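Local atomic coordinates of proton-dependent oligopeptide transporter family protein (Xanthomonas campestris, PDB entry 6EI3), a protein that probably couples the uptake of short peptides across the membrane to proton movement, as a POT-family member of the Major Facilitator Superfamily. Residues L33-V38 / A45-I50. Sequence-based numbering, arbitrary orientation.
Sequences LLLQEV and AEAKHI. With 78M ((2S)-2,3-dihydroxypropyl(7Z)-pentadec-7-enoate), chain G.
Leu35 and Glu46 bring the two backbones closest, their CA atoms 6.9 Å apart, where the irregular loop 33-38 passes beside the helical residues 45-50. The carboxylate of Glu46 carries the contact. With CG anti to the backbone N and the chain extended beyond it, the group reaches the loop and receives two consecutive peptide N-H groups. Gln36 N donates to Glu46 OE2 at 2.9 Å, nearly straight at 169° and on the syn lone pair. Glu37 N donates to Glu46 OE1, likewise 2.9 Å; this donor also comes from the syn side but stands 22° out of the carboxylate plane. With each oxygen engaged, rotation of the carboxylate should be restricted. A water gives one further bond to Glu46 OE2 (2.6 Å) and another to Leu34 O, linking a third loop residue to the carboxylate.

The CB of Leu35 lies 3.2 Å from Glu46 OE1, and the two side chains run past each other in opposite directions. Further along, Leu35 CD2 meets Ile50 CD1 at 3.5 Å, an apolar contact one helical turn beyond Glu46. The Gln36 side chain passes across Glu46, its amide plane tilted 25° from the carboxylate.

Ile50 CG1 approaches the monoacylglycerol 78M, 3.2 Å from its O1, while Phe104 and Leu107 of helix 100-117 also touch Ile50. A helix-borne carboxylate thus binds successive main-chain N-H groups of the loop joining helices 25-30 and 40-60, beside a lipid-headgroup pocket that Gln36, Glu46 and Ile50 help to line.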
loop_
_atom_site.group_PDB
_atom_site.type_symbol
_atom_site.label_atom_id
_atom_site.label_comp_id
_atom_site.label_asym_id
_atom_site.label_seq_id
_atom_site.Cartn_x
_atom_site.Cartn_y
_atom_site.Cartn_z
ATOM N N LEU A 33 -18.623 -2.462 20.188
ATOM C CA LEU A 33 -19.880 -1.705 20.105
ATOM C C LEU A 33 -19.736 -0.540 19.109
ATOM O O LEU A 33 -20.654 0.265 18.964
ATOM C CB LEU A 33 -20.272 -1.187 21.503
ATOM C CG LEU A 33 -20.524 -2.256 22.588
ATOM C CD1 LEU A 33 -21.010 -1.619 23.879
ATOM C CD2 LEU A 33 -21.526 -3.317 22.118
ATOM N N LEU A 34 -18.602 -0.489 18.379
ATOM C CA LEU A 34 -18.313 0.582 17.423
ATOM C C LEU A 34 -18.913 0.355 16.032
ATOM O O LEU A 34 -18.960 1.308 15.254
ATOM C CB LEU A 34 -16.793 0.870 17.332
ATOM C CG LEU A 34 -16.062 1.207 18.674
ATOM C CD1 LEU A 34 -14.609 1.606 18.428
ATOM C CD2 LEU A 34 -16.762 2.323 19.444
ATOM N N LEU A 35 -19.388 -0.878 15.726
ATOM C CA LEU A 35 -20.009 -1.181 14.427
ATOM C C LEU A 35 -21.500 -0.932 14.527
ATOM O O LEU A 35 -22.116 -1.300 15.524
ATOM C CB LEU A 35 -19.710 -2.625 13.945
ATOM C CG LEU A 35 -18.225 -3.032 13.803
ATOM C CD1 LEU A 35 -18.094 -4.447 13.281
ATOM C CD2 LEU A 35 -17.457 -2.096 12.853
ATOM N N GLN A 36 -22.083 -0.269 13.526
ATOM C CA GLN A 36 -23.516 0.024 13.585
ATOM C C GLN A 36 -24.372 -1.097 12.986
ATOM O O GLN A 36 -25.556 -1.168 13.281
ATOM C CB GLN A 36 -23.839 1.403 12.984
ATOM C CG GLN A 36 -23.566 1.572 11.497
ATOM C CD GLN A 36 -23.318 3.010 11.084
ATOM O OE1 GLN A 36 -22.838 3.274 9.978
ATOM N NE2 GLN A 36 -23.604 3.974 11.961
ATOM N N GLU A 37 -23.772 -1.990 12.181
ATOM C CA GLU A 37 -24.512 -3.119 11.600
ATOM C C GLU A 37 -24.833 -4.174 12.674
ATOM O O GLU A 37 -24.105 -4.283 13.665
ATOM C CB GLU A 37 -23.707 -3.773 10.451
ATOM C CG GLU A 37 -23.509 -2.892 9.229
ATOM C CD GLU A 37 -24.764 -2.482 8.483
ATOM O OE1 GLU A 37 -25.776 -3.222 8.528
ATOM O OE2 GLU A 37 -24.724 -1.417 7.830
ATOM N N VAL A 38 -25.890 -4.961 12.463
ATOM C CA VAL A 38 -26.267 -5.998 13.433
ATOM C C VAL A 38 -26.069 -7.434 12.889
ATOM O O VAL A 38 -25.753 -8.331 13.671
ATOM C CB VAL A 38 -27.676 -5.803 14.058
ATOM C CG1 VAL A 38 -27.732 -4.523 14.894
ATOM C CG2 VAL A 38 -28.786 -5.825 13.010
ATOM N N ALA A 45 -18.486 -6.830 6.556
ATOM C CA ALA A 45 -18.310 -5.805 5.523
ATOM C C ALA A 45 -17.943 -4.457 6.159
ATOM O O ALA A 45 -17.036 -3.781 5.676
ATOM C CB ALA A 45 -19.577 -5.673 4.697
ATOM N N GLU A 46 -18.638 -4.080 7.252
ATOM C CA GLU A 46 -18.369 -2.841 7.970
ATOM C C GLU A 46 -16.953 -2.807 8.545
ATOM O O GLU A 46 -16.284 -1.786 8.404
ATOM C CB GLU A 46 -19.414 -2.587 9.049
ATOM C CG GLU A 46 -19.347 -1.186 9.642
ATOM C CD GLU A 46 -20.335 -0.918 10.756
ATOM O OE1 GLU A 46 -21.080 -1.846 11.140
ATOM O OE2 GLU A 46 -20.379 0.235 11.235
ATOM N N ALA A 47 -16.478 -3.920 9.157
ATOM C CA ALA A 47 -15.121 -3.969 9.707
ATOM C C ALA A 47 -14.097 -3.850 8.588
ATOM O O ALA A 47 -13.144 -3.096 8.745
ATOM C CB ALA A 47 -14.895 -5.246 10.515
ATOM N N LYS A 48 -14.343 -4.505 7.417
ATOM C CA LYS A 48 -13.445 -4.417 6.245
ATOM C C LYS A 48 -13.427 -2.966 5.726
ATOM O O LYS A 48 -12.369 -2.454 5.364
ATOM C CB LYS A 48 -13.924 -5.323 5.109
ATOM C CG LYS A 48 -13.736 -6.800 5.351
ATOM C CD LYS A 48 -14.314 -7.563 4.174
ATOM C CE LYS A 48 -14.504 -9.014 4.501
ATOM N NZ LYS A 48 -15.013 -9.755 3.314
ATOM N N HIS A 49 -14.608 -2.320 5.701
ATOM C CA HIS A 49 -14.767 -0.955 5.211
ATOM C C HIS A 49 -13.875 -0.010 5.969
ATOM O O HIS A 49 -13.165 0.754 5.341
ATOM C CB HIS A 49 -16.232 -0.493 5.265
ATOM C CG HIS A 49 -16.506 0.600 4.288
ATOM N ND1 HIS A 49 -16.807 0.325 2.955
ATOM C CD2 HIS A 49 -16.405 1.939 4.448
ATOM C CE1 HIS A 49 -16.923 1.504 2.367
ATOM N NE2 HIS A 49 -16.673 2.503 3.222
ATOM N N ILE A 50 -13.857 -0.113 7.315
ATOM C CA ILE A 50 -13.015 0.707 8.178
ATOM C C ILE A 50 -11.504 0.458 7.940
ATOM O O ILE A 50 -10.735 1.415 7.816
ATOM C CB ILE A 50 -13.429 0.504 9.669
ATOM C CG1 ILE A 50 -14.875 0.988 9.907
ATOM C CG2 ILE A 50 -12.444 1.219 10.622
ATOM C CD1 ILE A 50 -15.592 0.365 11.125
HETATM O O21 78M G . -20.367 2.308 6.508
HETATM C C20 78M G . -20.174 3.427 7.365
HETATM C C18 78M G . -18.789 3.402 7.970
HETATM O O19 78M G . -18.708 2.392 8.980
HETATM C C17 78M G . -18.372 4.736 8.551
HETATM O O2 78M G . -17.043 5.027 8.047
HETATM C C1 78M G . -15.984 4.665 8.784
HETATM O O1 78M G . -16.053 3.994 9.776
HETATM C C2 78M G . -14.706 5.174 8.188
HETATM C C3 78M G . -13.633 5.525 9.208
HETATM C C4 78M G . -12.245 5.273 8.658
HETATM C C5 78M G . -11.130 6.001 9.377
HETATM C C6 78M G . -9.857 6.132 8.544
HETATM C C7 78M G . -9.893 7.288 7.597
HETATM C C8 78M G . -8.927 7.663 6.779
HETATM C C9 78M G . -8.964 8.837 5.852
HETATM C C10 78M G . -9.279 8.463 4.411
HETATM C C11 78M G . -8.889 9.531 3.399
HETATM C C12 78M G . -9.194 9.125 1.975
HETATM C C13 78M G . -8.559 9.981 0.898
HETATM C C15 78M G . -8.299 10.310 -1.593
HETATM C C14 78M G . -8.738 9.391 -0.484
HETATM O O HOH W 1 -19.150 2.035 12.692
#